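Local structure of acyl-CoA dehydrogenase (Geobacillus kaustophilus, 2PG0) at residues I124-P132 and D168-T176; D150-I161 and A216-A227. The protein binds FAD and probably catalyses the dehydrogenation of acyl chains, introducing a double bond at their alpha-beta position. All coordinates share one frame; numbering follows the deposited sequence.

Contacts 1 and 2 lie in the beta-rich middle domain of the acyl-CoA dehydrogenase fold, one in each of two beta sheets packed face to face, with centres about 8 Å apart. Contact 1 pairs parallel strands and is wholly buried; small and branched apolar residues fill most of it, with the buried carboxylate of D168 at one end, and the backbone at 127-130 and the T130 hydroxyl hold the flavin. Contact 2 is a longer, antiparallel pairing, only partly buried: largely apolar on the side facing contact 1, it carries amides, charges and a cation-pi pair on the other side and at its far end. K158 is the exception on the inner side, its NZ forming a salt bridge with E131. Both reach FAD and the second subunit.

Contact 1: I124-P132 and D168-T176; sequences ITAIAMTEP and DLIVVACKT. With FAD (flavin-adenine dinucleotide), chain C.
The D168 carboxylate meets I124 through OD2, whose anti lone pair accepts I124 N, at 2.8 Å and 166°. With CG beside its own backbone N (chi1 -51°), D168 brings this group back to the backbone of I124, while R44 and R194 form salt bridges to OD2 and OD1. I124 O in turn takes two donors, D168 N at 2.7 Å and L169 N at 3.2 Å. An alanine in place of D168 would probably leave I124 N without its acceptor and both arginines without their shared counter-charge.

Onward the strands pair in parallel through A126 and A128, whose N and O atoms face 168-176. I127 therefore points its carbonyl outward, and I127 O accepts flavin N3 at 2.9 Å. Along the same pyrimidine edge, flavin O2 accepts from M129 N at 2.9 Å. T130 N also donates to flavin O2, at 3.0 Å, and T130 OG1 donates to flavin N1 at 2.8 Å. These donors would be expected to favour negative charge at N1 and O2 in the reduced flavin.

Methyl side chains suit A126 and A128, whose face packs close beneath another sheet; A128 CB lies 3.9 Å from I170 CG2. That face meets K158 and I161 of strand 151-161, whereas T125, I127 and V171 lie against helix 89-105, and strand 187-193 pairs antiparallel with 169-175.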
loop_
_atom_site.group_PDB
_atom_site.type_symbol
_atom_site.label_atom_id
_atom_site.label_comp_id
_atom_site.label_asym_id
_atom_site.label_seq_id
_atom_site.Cartn_x
_atom_site.Cartn_y
_atom_site.Cartn_z
ATOM N N ILE A 124 -5.917 -37.875 20.121
ATOM C CA ILE A 124 -5.647 -36.591 19.490
ATOM C C ILE A 124 -6.428 -36.582 18.179
ATOM O O ILE A 124 -6.471 -37.591 17.483
ATOM C CB ILE A 124 -4.126 -36.406 19.256
ATOM C CG1 ILE A 124 -3.400 -36.340 20.612
ATOM C CG2 ILE A 124 -3.828 -35.157 18.400
ATOM C CD1 ILE A 124 -1.891 -36.246 20.508
ATOM N N THR A 125 -7.049 -35.451 17.858
ATOM C CA THR A 125 -7.909 -35.360 16.683
ATOM C C THR A 125 -7.316 -34.533 15.545
ATOM O O THR A 125 -6.442 -33.685 15.750
ATOM C CB THR A 125 -9.307 -34.794 17.040
ATOM O OG1 THR A 125 -9.174 -33.482 17.588
ATOM C CG2 THR A 125 -10.027 -35.692 18.052
ATOM N N ALA A 126 -7.836 -34.785 14.344
ATOM C CA ALA A 126 -7.487 -34.027 13.147
ATOM C C ALA A 126 -8.704 -33.971 12.237
ATOM O O ALA A 126 -9.645 -34.755 12.386
ATOM C CB ALA A 126 -6.331 -34.677 12.429
ATOM N N ILE A 127 -8.690 -33.028 11.304
ATOM C CA ILE A 127 -9.753 -32.938 10.309
ATOM C C ILE A 127 -9.139 -32.915 8.906
ATOM O O ILE A 127 -8.163 -32.190 8.661
ATOM C CB ILE A 127 -10.708 -31.747 10.592
ATOM C CG1 ILE A 127 -11.898 -31.769 9.623
ATOM C CG2 ILE A 127 -9.949 -30.393 10.611
ATOM C CD1 ILE A 127 -13.135 -31.073 10.152
ATOM N N ALA A 128 -9.692 -33.739 8.012
ATOM C CA ALA A 128 -9.123 -33.922 6.681
ATOM C C ALA A 128 -10.138 -33.617 5.587
ATOM O O ALA A 128 -11.028 -34.427 5.292
ATOM C CB ALA A 128 -8.539 -35.330 6.517
ATOM N N MET A 129 -9.989 -32.425 5.014
ATOM C CA MET A 129 -10.852 -31.915 3.949
ATOM C C MET A 129 -10.013 -31.882 2.662
ATOM O O MET A 129 -10.336 -32.541 1.670
ATOM C CB MET A 129 -11.328 -30.479 4.267
ATOM C CG MET A 129 -12.243 -30.270 5.497
ATOM S SD MET A 129 -12.554 -28.502 5.867
ATOM C CE MET A 129 -11.541 -28.295 7.326
ATOM N N THR A 130 -8.910 -31.138 2.723
ATOM C CA THR A 130 -8.066 -30.810 1.568
ATOM C C THR A 130 -7.433 -32.023 0.881
ATOM O O THR A 130 -6.948 -32.949 1.537
ATOM C CB THR A 130 -6.968 -29.802 1.993
ATOM O OG1 THR A 130 -7.594 -28.699 2.662
ATOM C CG2 THR A 130 -6.185 -29.279 0.789
ATOM N N GLU A 131 -7.436 -31.991 -0.453
ATOM C CA GLU A 131 -6.865 -33.044 -1.281
ATOM C C GLU A 131 -5.857 -32.443 -2.273
ATOM O O GLU A 131 -5.866 -31.230 -2.490
ATOM C CB GLU A 131 -7.984 -33.775 -2.030
ATOM C CG GLU A 131 -9.052 -34.373 -1.106
ATOM C CD GLU A 131 -10.065 -35.223 -1.840
ATOM O OE1 GLU A 131 -10.043 -35.238 -3.089
ATOM O OE2 GLU A 131 -10.903 -35.868 -1.167
ATOM N N PRO A 132 -4.965 -33.278 -2.856
ATOM C CA PRO A 132 -4.029 -32.732 -3.843
ATOM C C PRO A 132 -4.721 -31.885 -4.915
ATOM O O PRO A 132 -4.202 -30.832 -5.281
ATOM C CB PRO A 132 -3.404 -33.983 -4.453
ATOM C CG PRO A 132 -3.427 -34.966 -3.311
ATOM C CD PRO A 132 -4.747 -34.722 -2.648
ATOM N N ASP A 168 -5.222 -39.733 16.324
ATOM C CA ASP A 168 -5.780 -41.066 16.547
ATOM C C ASP A 168 -7.204 -41.158 16.017
ATOM O O ASP A 168 -7.717 -42.258 15.770
ATOM C CB ASP A 168 -5.783 -41.370 18.046
ATOM C CG ASP A 168 -4.439 -41.120 18.689
ATOM O OD1 ASP A 168 -3.501 -41.901 18.423
ATOM O OD2 ASP A 168 -4.322 -40.135 19.457
ATOM N N LEU A 169 -7.843 -39.999 15.885
ATOM C CA LEU A 169 -9.187 -39.866 15.337
ATOM C C LEU A 169 -9.137 -38.798 14.252
ATOM O O LEU A 169 -8.767 -37.662 14.527
ATOM C CB LEU A 169 -10.173 -39.404 16.414
ATOM C CG LEU A 169 -10.615 -40.321 17.554
ATOM C CD1 LEU A 169 -11.729 -39.621 18.317
ATOM C CD2 LEU A 169 -11.097 -41.674 17.042
ATOM N N ILE A 170 -9.503 -39.153 13.028
ATOM C CA ILE A 170 -9.485 -38.172 11.943
ATOM C C ILE A 170 -10.894 -38.021 11.364
ATOM O O ILE A 170 -11.483 -38.993 10.897
ATOM C CB ILE A 170 -8.438 -38.531 10.837
ATOM C CG1 ILE A 170 -7.035 -38.744 11.429
ATOM C CG2 ILE A 170 -8.373 -37.436 9.773
ATOM C CD1 ILE A 170 -6.750 -40.188 11.887
ATOM N N VAL A 171 -11.439 -36.808 11.430
ATOM C CA VAL A 171 -12.714 -36.508 10.775
ATOM C C VAL A 171 -12.451 -36.302 9.273
ATOM O O VAL A 171 -11.814 -35.324 8.873
ATOM C CB VAL A 171 -13.416 -35.286 11.400
ATOM C CG1 VAL A 171 -14.711 -34.960 10.646
ATOM C CG2 VAL A 171 -13.703 -35.526 12.899
ATOM N N VAL A 172 -12.928 -37.241 8.456
ATOM C CA VAL A 172 -12.620 -37.255 7.019
ATOM C C VAL A 172 -13.832 -36.876 6.157
ATOM O O VAL A 172 -14.894 -37.493 6.260
ATOM C CB VAL A 172 -12.039 -38.626 6.566
ATOM C CG1 VAL A 172 -11.697 -38.618 5.071
ATOM C CG2 VAL A 172 -10.799 -38.982 7.390
ATOM N N ALA A 173 -13.659 -35.858 5.312
ATOM C CA ALA A 173 -14.691 -35.479 4.342
ATOM C C ALA A 173 -14.516 -36.334 3.092
ATOM O O ALA A 173 -13.451 -36.339 2.478
ATOM C CB ALA A 173 -14.605 -33.987 4.002
ATOM N N CYS A 174 -15.557 -37.074 2.729
ATOM C CA CYS A 174 -15.476 -37.986 1.590
ATOM C C CYS A 174 -16.788 -38.021 0.820
ATOM O O CYS A 174 -17.825 -37.612 1.333
ATOM C CB CYS A 174 -15.106 -39.390 2.062
ATOM S SG CYS A 174 -16.130 -39.945 3.419
ATOM N N LYS A 175 -16.735 -38.496 -0.421
ATOM C CA LYS A 175 -17.942 -38.600 -1.225
ATOM C C LYS A 175 -18.559 -39.991 -1.095
ATOM O O LYS A 175 -18.036 -40.970 -1.627
ATOM C CB LYS A 175 -17.669 -38.231 -2.688
ATOM C CG LYS A 175 -17.385 -36.741 -2.900
ATOM C CD LYS A 175 -17.869 -36.269 -4.267
ATOM C CE LYS A 175 -17.502 -34.809 -4.532
ATOM N NZ LYS A 175 -18.151 -33.885 -3.569
ATOM N N THR A 176 -19.657 -40.064 -0.347
ATOM C CA THR A 176 -20.444 -41.295 -0.235
ATOM C C THR A 176 -21.343 -41.499 -1.464
ATOM O O THR A 176 -21.792 -42.614 -1.741
ATOM C CB THR A 176 -21.290 -41.320 1.052
ATOM O OG1 THR A 176 -21.899 -40.038 1.256
ATOM C CG2 THR A 176 -20.417 -41.667 2.255
HETATM P PA FAD C . -5.828 -23.702 -4.128
HETATM O O1A FAD C . -5.333 -24.572 -5.244
HETATM O O2A FAD C . -7.268 -23.958 -3.757
HETATM O O5B FAD C . -5.617 -22.149 -4.528
HETATM C C5B FAD C . -4.346 -21.683 -4.955
HETATM C C4B FAD C . -4.413 -20.160 -5.072
HETATM O O4B FAD C . -5.425 -19.817 -6.007
HETATM C C3B FAD C . -4.806 -19.524 -3.740
HETATM O O3B FAD C . -4.131 -18.298 -3.554
HETATM C C2B FAD C . -6.278 -19.234 -3.906
HETATM O O2B FAD C . -6.742 -18.188 -3.073
HETATM C C1B FAD C . -6.339 -18.916 -5.401
HETATM N N9A FAD C . -7.718 -19.066 -5.900
HETATM C C8A FAD C . -8.442 -20.228 -6.025
HETATM N N7A FAD C . -9.668 -19.916 -6.498
HETATM C C5A FAD C . -9.735 -18.577 -6.676
HETATM C C6A FAD C . -10.746 -17.740 -7.133
HETATM N N6A FAD C . -11.964 -18.235 -7.377
HETATM N N1A FAD C . -10.519 -16.380 -7.200
HETATM C C2A FAD C . -9.300 -15.844 -6.826
HETATM N N3A FAD C . -8.290 -16.681 -6.383
HETATM C C4A FAD C . -8.512 -18.027 -6.303
HETATM N N1 FAD C . -6.550 -28.725 5.210
HETATM C C2 FAD C . -7.374 -29.554 5.951
HETATM O O2 FAD C . -8.400 -30.006 5.439
HETATM N N3 FAD C . -7.038 -29.884 7.257
HETATM C C4 FAD C . -5.879 -29.388 7.820
HETATM O O4 FAD C . -5.582 -29.698 8.976
HETATM C C4X FAD C . -5.052 -28.539 7.076
HETATM N N5 FAD C . -3.888 -28.031 7.630
HETATM C C5X FAD C . -3.050 -27.216 6.891
HETATM C C6 FAD C . -1.879 -26.744 7.471
HETATM C C7 FAD C . -1.030 -25.917 6.739
HETATM C C7M FAD C . 0.218 -25.423 7.415
HETATM C C8 FAD C . -1.361 -25.568 5.416
HETATM C C8M FAD C . -0.494 -24.682 4.567
HETATM C C9 FAD C . -2.529 -26.050 4.840
HETATM C C9A FAD C . -3.389 -26.875 5.573
HETATM N N10 FAD C . -4.574 -27.360 5.016
HETATM C C10 FAD C . -5.391 -28.207 5.759
HETATM C "C1'" FAD C . -5.024 -26.954 3.628
HETATM C "C2'" FAD C . -5.428 -25.482 3.439
HETATM O "O2'" FAD C . -6.700 -25.175 3.972
HETATM C "C3'" FAD C . -5.418 -25.209 1.938
HETATM O "O3'" FAD C . -4.063 -25.085 1.561
HETATM C "C4'" FAD C . -6.205 -23.962 1.506
HETATM O "O4'" FAD C . -7.599 -24.124 1.691
HETATM C "C5'" FAD C . -5.944 -23.599 0.044
HETATM O "O5'" FAD C . -6.135 -24.720 -0.800
HETATM P P FAD C . -4.975 -25.121 -1.836
HETATM O O1P FAD C . -3.653 -25.242 -1.120
HETATM O O2P FAD C . -5.348 -26.389 -2.552
HETATM O O3P FAD C . -4.857 -23.869 -2.853
#

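Contact 2: D150-I161 and A216-A227; sequences DYYIVNGQKTFI and AELFFQDAKVPA. With FAD (flavin-adenine dinucleotide), chain C.
Y152 N donates to V225 O at 2.6 Å, nearly straight at 171° and in the carbonyl plane, and V225 N returns a bond to Y152 O. Beside this pair K224 lies across the Y151 ring, its CE 3.5 Å above the plane over the centre and NZ in a cation-pi contact; a long, flexible lysine can give a ring both methylenes and charge.

Opposite V154, D222 and A223 form a G1 beta bulge, D222 taking left-handed backbone angles (phi 50°). N155 clasps it: OD1 accepts D222 N at 2.8 Å, and ND2 donates a hydrogen bond to D222 OD1 at 3.0 Å, the amide and carboxylate planes standing at 90°. G156 follows with backbone angles that a side chain would jam. Extended from CG anti to the backbone N, Q157 runs alongside F219, its CD 3.3 Å from CE1, and NE2 reaches E217 OE2 at 2.9 Å from above the carboxylate plane.

On the other face V154 and F220 run side by side, CG1 of V154 3.8 Å from CB of F220, and I161 packs on L218 while its CD1 approaches flavin N3. This largely apolar face, where K158 sends its amine to E131, covers strands 187-193 and 125-128; strand 144-148 flanks 151-161, and strand 199-201 pairs with 216-220.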
loop_
_atom_site.group_PDB
_atom_site.type_symbol
_atom_site.label_atom_id
_atom_site.label_comp_id
_atom_site.label_asym_id
_atom_site.label_seq_id
_atom_site.Cartn_x
_atom_site.Cartn_y
_atom_site.Cartn_z
ATOM N N ASP A 150 -21.232 -53.778 6.616
ATOM C CA ASP A 150 -21.193 -52.938 7.817
ATOM C C ASP A 150 -20.044 -51.922 7.775
ATOM O O ASP A 150 -19.684 -51.345 8.807
ATOM C CB ASP A 150 -21.050 -53.803 9.077
ATOM C CG ASP A 150 -22.208 -54.769 9.276
ATOM O OD1 ASP A 150 -23.372 -54.398 9.017
ATOM O OD2 ASP A 150 -21.946 -55.908 9.718
ATOM N N TYR A 151 -19.476 -51.711 6.588
ATOM C CA TYR A 151 -18.282 -50.879 6.429
ATOM C C TYR A 151 -18.395 -49.871 5.294
ATOM O O TYR A 151 -19.200 -50.043 4.377
ATOM C CB TYR A 151 -17.058 -51.757 6.174
ATOM C CG TYR A 151 -16.688 -52.651 7.326
ATOM C CD1 TYR A 151 -15.800 -52.217 8.308
ATOM C CD2 TYR A 151 -17.226 -53.938 7.438
ATOM C CE1 TYR A 151 -15.454 -53.034 9.375
ATOM C CE2 TYR A 151 -16.889 -54.761 8.505
ATOM C CZ TYR A 151 -16.000 -54.303 9.465
ATOM O OH TYR A 151 -15.653 -55.107 10.522
ATOM N N TYR A 152 -17.585 -48.816 5.384
ATOM C CA TYR A 152 -17.312 -47.934 4.256
ATOM C C TYR A 152 -15.925 -48.268 3.725
ATOM O O TYR A 152 -14.964 -48.349 4.495
ATOM C CB TYR A 152 -17.335 -46.465 4.681
ATOM C CG TYR A 152 -18.708 -45.892 4.911
ATOM C CD1 TYR A 152 -19.488 -45.457 3.838
ATOM C CD2 TYR A 152 -19.221 -45.762 6.197
ATOM C CE1 TYR A 152 -20.749 -44.923 4.042
ATOM C CE2 TYR A 152 -20.483 -45.227 6.412
ATOM C CZ TYR A 152 -21.239 -44.811 5.329
ATOM O OH TYR A 152 -22.484 -44.275 5.533
ATOM N N ILE A 153 -15.826 -48.476 2.416
ATOM C CA ILE A 153 -14.534 -48.690 1.780
ATOM C C ILE A 153 -14.043 -47.331 1.276
ATOM O O ILE A 153 -14.657 -46.733 0.385
ATOM C CB ILE A 153 -14.600 -49.728 0.623
ATOM C CG1 ILE A 153 -15.274 -51.047 1.067
ATOM C CG2 ILE A 153 -13.210 -49.969 0.034
ATOM C CD1 ILE A 153 -14.747 -51.661 2.362
ATOM N N VAL A 154 -12.953 -46.845 1.872
ATOM C CA VAL A 154 -12.476 -45.482 1.613
ATOM C C VAL A 154 -11.237 -45.463 0.715
ATOM O O VAL A 154 -10.245 -46.159 0.966
ATOM C CB VAL A 154 -12.216 -44.688 2.928
ATOM C CG1 VAL A 154 -11.850 -43.231 2.627
ATOM C CG2 VAL A 154 -13.433 -44.739 3.834
ATOM N N ASN A 155 -11.319 -44.660 -0.342
ATOM C CA ASN A 155 -10.224 -44.490 -1.275
ATOM C C ASN A 155 -9.990 -43.015 -1.553
ATOM O O ASN A 155 -10.921 -42.286 -1.889
ATOM C CB ASN A 155 -10.510 -45.238 -2.574
ATOM C CG ASN A 155 -10.247 -46.716 -2.454
ATOM O OD1 ASN A 155 -9.098 -47.151 -2.436
ATOM N ND2 ASN A 155 -11.316 -47.503 -2.374
ATOM N N GLY A 156 -8.751 -42.575 -1.397
ATOM C CA GLY A 156 -8.438 -41.170 -1.622
ATOM C C GLY A 156 -7.188 -40.723 -0.908
ATOM O O GLY A 156 -6.486 -41.524 -0.294
ATOM N N GLN A 157 -6.911 -39.430 -1.009
ATOM C CA GLN A 157 -5.714 -38.848 -0.435
ATOM C C GLN A 157 -6.086 -37.480 0.106
ATOM O O GLN A 157 -6.830 -36.724 -0.530
ATOM C CB GLN A 157 -4.614 -38.742 -1.495
ATOM C CG GLN A 157 -3.289 -38.162 -1.008
ATOM C CD GLN A 157 -2.209 -38.175 -2.084
ATOM O OE1 GLN A 157 -2.272 -38.960 -3.028
ATOM N NE2 GLN A 157 -1.206 -37.318 -1.931
ATOM N N LYS A 158 -5.595 -37.195 1.307
ATOM C CA LYS A 158 -5.794 -35.908 1.951
ATOM C C LYS A 158 -4.433 -35.285 2.178
ATOM O O LYS A 158 -3.454 -35.991 2.402
ATOM C CB LYS A 158 -6.550 -36.072 3.275
ATOM C CG LYS A 158 -7.972 -36.620 3.124
ATOM C CD LYS A 158 -8.881 -35.616 2.439
ATOM C CE LYS A 158 -10.308 -36.105 2.354
ATOM N NZ LYS A 158 -11.128 -35.194 1.498
ATOM N N THR A 159 -4.367 -33.960 2.114
ATOM C CA THR A 159 -3.078 -33.285 2.109
ATOM C C THR A 159 -3.062 -32.124 3.107
ATOM O O THR A 159 -4.113 -31.564 3.427
ATOM C CB THR A 159 -2.719 -32.812 0.676
ATOM O OG1 THR A 159 -1.392 -32.263 0.650
ATOM C CG2 THR A 159 -3.698 -31.775 0.209
ATOM N N PHE A 160 -1.863 -31.794 3.590
ATOM C CA PHE A 160 -1.651 -30.724 4.578
ATOM C C PHE A 160 -2.406 -30.932 5.901
ATOM O O PHE A 160 -2.923 -29.970 6.476
ATOM C CB PHE A 160 -2.056 -29.349 4.025
ATOM C CG PHE A 160 -1.490 -29.017 2.675
ATOM C CD1 PHE A 160 -0.120 -29.012 2.451
ATOM C CD2 PHE A 160 -2.343 -28.642 1.639
ATOM C CE1 PHE A 160 0.399 -28.680 1.192
ATOM C CE2 PHE A 160 -1.835 -28.305 0.385
ATOM C CZ PHE A 160 -0.467 -28.320 0.165
ATOM N N ILE A 161 -2.462 -32.157 6.409
ATOM C CA ILE A 161 -3.294 -32.416 7.586
ATOM C C ILE A 161 -2.554 -32.092 8.892
ATOM O O ILE A 161 -1.545 -32.718 9.223
ATOM C CB ILE A 161 -3.862 -33.873 7.588
ATOM C CG1 ILE A 161 -4.671 -34.139 6.305
ATOM C CG2 ILE A 161 -4.703 -34.146 8.869
ATOM C CD1 ILE A 161 -5.665 -33.026 5.897
ATOM N N ALA A 216 1.030 -33.681 7.669
ATOM C CA ALA A 216 1.255 -34.848 6.822
ATOM C C ALA A 216 0.102 -35.125 5.867
ATOM O O ALA A 216 -1.020 -34.643 6.061
ATOM C CB ALA A 216 1.540 -36.092 7.682
ATOM N N GLU A 217 0.398 -35.910 4.835
ATOM C CA GLU A 217 -0.634 -36.411 3.936
ATOM C C GLU A 217 -1.194 -37.709 4.506
ATOM O O GLU A 217 -0.493 -38.428 5.227
ATOM C CB GLU A 217 -0.069 -36.656 2.535
ATOM C CG GLU A 217 0.419 -35.396 1.828
ATOM C CD GLU A 217 0.650 -35.621 0.346
ATOM O OE1 GLU A 217 1.633 -36.305 -0.016
ATOM O OE2 GLU A 217 -0.156 -35.108 -0.460
ATOM N N LEU A 218 -2.455 -37.992 4.187
ATOM C CA LEU A 218 -3.116 -39.228 4.601
ATOM C C LEU A 218 -3.539 -39.992 3.361
ATOM O O LEU A 218 -3.996 -39.392 2.391
ATOM C CB LEU A 218 -4.341 -38.934 5.473
ATOM C CG LEU A 218 -4.121 -38.115 6.755
ATOM C CD1 LEU A 218 -5.447 -37.839 7.447
ATOM C CD2 LEU A 218 -3.146 -38.796 7.715
ATOM N N PHE A 219 -3.392 -41.316 3.407
ATOM C CA PHE A 219 -3.702 -42.171 2.265
ATOM C C PHE A 219 -4.716 -43.231 2.656
ATOM O O PHE A 219 -4.576 -43.890 3.691
ATOM C CB PHE A 219 -2.428 -42.820 1.724
ATOM C CG PHE A 219 -1.373 -41.827 1.313
ATOM C CD1 PHE A 219 -1.417 -41.225 0.057
ATOM C CD2 PHE A 219 -0.334 -41.494 2.180
ATOM C CE1 PHE A 219 -0.436 -40.300 -0.329
ATOM C CE2 PHE A 219 0.649 -40.566 1.802
ATOM C CZ PHE A 219 0.589 -39.969 0.544
ATOM N N PHE A 220 -5.746 -43.370 1.827
ATOM C CA PHE A 220 -6.780 -44.368 2.035
ATOM C C PHE A 220 -6.807 -45.250 0.797
ATOM O O PHE A 220 -7.232 -44.813 -0.282
ATOM C CB PHE A 220 -8.143 -43.705 2.280
ATOM C CG PHE A 220 -8.142 -42.694 3.407
ATOM C CD1 PHE A 220 -8.271 -43.104 4.734
ATOM C CD2 PHE A 220 -8.009 -41.332 3.141
ATOM C CE1 PHE A 220 -8.267 -42.173 5.775
ATOM C CE2 PHE A 220 -8.004 -40.395 4.175
ATOM C CZ PHE A 220 -8.131 -40.815 5.494
ATOM N N GLN A 221 -6.300 -46.470 0.956
ATOM C CA GLN A 221 -6.302 -47.473 -0.101
ATOM C C GLN A 221 -7.191 -48.624 0.358
ATOM O O GLN A 221 -6.764 -49.484 1.134
ATOM C CB GLN A 221 -4.869 -47.927 -0.418
ATOM C CG GLN A 221 -4.004 -46.795 -1.011
ATOM C CD GLN A 221 -2.503 -47.063 -0.982
ATOM O OE1 GLN A 221 -1.739 -46.281 -0.401
ATOM N NE2 GLN A 221 -2.069 -48.159 -1.619
ATOM N N ASP A 222 -8.440 -48.599 -0.108
ATOM C CA ASP A 222 -9.496 -49.514 0.342
ATOM C C ASP A 222 -9.592 -49.572 1.864
ATOM O O ASP A 222 -9.619 -50.655 2.456
ATOM C CB ASP A 222 -9.303 -50.914 -0.247
ATOM C CG ASP A 222 -9.509 -50.940 -1.745
ATOM O OD1 ASP A 222 -10.565 -50.450 -2.214
ATOM O OD2 ASP A 222 -8.609 -51.441 -2.449
ATOM N N ALA A 223 -9.636 -48.396 2.482
ATOM C CA ALA A 223 -9.695 -48.282 3.933
ATOM C C ALA A 223 -11.023 -48.831 4.419
ATOM O O ALA A 223 -12.081 -48.414 3.947
ATOM C CB ALA A 223 -9.523 -46.837 4.355
ATOM N N LYS A 224 -10.953 -49.782 5.349
ATOM C CA LYS A 224 -12.142 -50.458 5.867
ATOM C C LYS A 224 -12.603 -49.776 7.152
ATOM O O LYS A 224 -12.068 -50.037 8.233
ATOM C CB LYS A 224 -11.846 -51.946 6.108
ATOM C CG LYS A 224 -13.073 -52.844 6.072
ATOM C CD LYS A 224 -12.734 -54.286 6.467
ATOM C CE LYS A 224 -13.962 -55.198 6.387
ATOM N NZ LYS A 224 -14.533 -55.277 5.004
ATOM N N VAL A 225 -13.588 -48.892 7.022
ATOM C CA VAL A 225 -14.062 -48.081 8.140
ATOM C C VAL A 225 -15.466 -48.521 8.556
ATOM O O VAL A 225 -16.371 -48.540 7.721
ATOM C CB VAL A 225 -14.069 -46.564 7.781
ATOM C CG1 VAL A 225 -14.483 -45.719 8.981
ATOM C CG2 VAL A 225 -12.705 -46.121 7.270
ATOM N N PRO A 226 -15.656 -48.877 9.847
ATOM C CA PRO A 226 -16.989 -49.262 10.325
ATOM C C PRO A 226 -18.040 -48.205 10.000
ATOM O O PRO A 226 -17.777 -47.008 10.143
ATOM C CB PRO A 226 -16.806 -49.358 11.846
ATOM C CG PRO A 226 -15.373 -49.655 12.036
ATOM C CD PRO A 226 -14.651 -48.939 10.925
ATOM N N ALA A 227 -19.216 -48.652 9.564
ATOM C CA ALA A 227 -20.335 -47.761 9.265
ATOM C C ALA A 227 -20.774 -46.957 10.494
ATOM O O ALA A 227 -21.326 -45.860 10.359
ATOM C CB ALA A 227 -21.502 -48.555 8.706
HETATM P PA FAD C . -5.828 -23.702 -4.128
HETATM O O1A FAD C . -5.333 -24.572 -5.244
HETATM O O2A FAD C . -7.268 -23.958 -3.757
HETATM O O5B FAD C . -5.617 -22.149 -4.528
HETATM C C5B FAD C . -4.346 -21.683 -4.955
HETATM C C4B FAD C . -4.413 -20.160 -5.072
HETATM O O4B FAD C . -5.425 -19.817 -6.007
HETATM C C3B FAD C . -4.806 -19.524 -3.740
HETATM O O3B FAD C . -4.131 -18.298 -3.554
HETATM C C2B FAD C . -6.278 -19.234 -3.906
HETATM O O2B FAD C . -6.742 -18.188 -3.073
HETATM C C1B FAD C . -6.339 -18.916 -5.401
HETATM N N9A FAD C . -7.718 -19.066 -5.900
HETATM C C8A FAD C . -8.442 -20.228 -6.025
HETATM N N7A FAD C . -9.668 -19.916 -6.498
HETATM C C5A FAD C . -9.735 -18.577 -6.676
HETATM C C6A FAD C . -10.746 -17.740 -7.133
HETATM N N6A FAD C . -11.964 -18.235 -7.377
HETATM N N1A FAD C . -10.519 -16.380 -7.200
HETATM C C2A FAD C . -9.300 -15.844 -6.826
HETATM N N3A FAD C . -8.290 -16.681 -6.383
HETATM C C4A FAD C . -8.512 -18.027 -6.303
HETATM N N1 FAD C . -6.550 -28.725 5.210
HETATM C C2 FAD C . -7.374 -29.554 5.951
HETATM O O2 FAD C . -8.400 -30.006 5.439
HETATM N N3 FAD C . -7.038 -29.884 7.257
HETATM C C4 FAD C . -5.879 -29.388 7.820
HETATM O O4 FAD C . -5.582 -29.698 8.976
HETATM C C4X FAD C . -5.052 -28.539 7.076
HETATM N N5 FAD C . -3.888 -28.031 7.630
HETATM C C5X FAD C . -3.050 -27.216 6.891
HETATM C C6 FAD C . -1.879 -26.744 7.471
HETATM C C7 FAD C . -1.030 -25.917 6.739
HETATM C C7M FAD C . 0.218 -25.423 7.415
HETATM C C8 FAD C . -1.361 -25.568 5.416
HETATM C C8M FAD C . -0.494 -24.682 4.567
HETATM C C9 FAD C . -2.529 -26.050 4.840
HETATM C C9A FAD C . -3.389 -26.875 5.573
HETATM N N10 FAD C . -4.574 -27.360 5.016
HETATM C C10 FAD C . -5.391 -28.207 5.759
HETATM C "C1'" FAD C . -5.024 -26.954 3.628
HETATM C "C2'" FAD C . -5.428 -25.482 3.439
HETATM O "O2'" FAD C . -6.700 -25.175 3.972
HETATM C "C3'" FAD C . -5.418 -25.209 1.938
HETATM O "O3'" FAD C . -4.063 -25.085 1.561
HETATM C "C4'" FAD C . -6.205 -23.962 1.506
HETATM O "O4'" FAD C . -7.599 -24.124 1.691
HETATM C "C5'" FAD C . -5.944 -23.599 0.044
HETATM O "O5'" FAD C . -6.135 -24.720 -0.800
HETATM P P FAD C . -4.975 -25.121 -1.836
HETATM O O1P FAD C . -3.653 -25.242 -1.120
HETATM O O2P FAD C . -5.348 -26.389 -2.552
HETATM O O3P FAD C . -4.857 -23.869 -2.853
#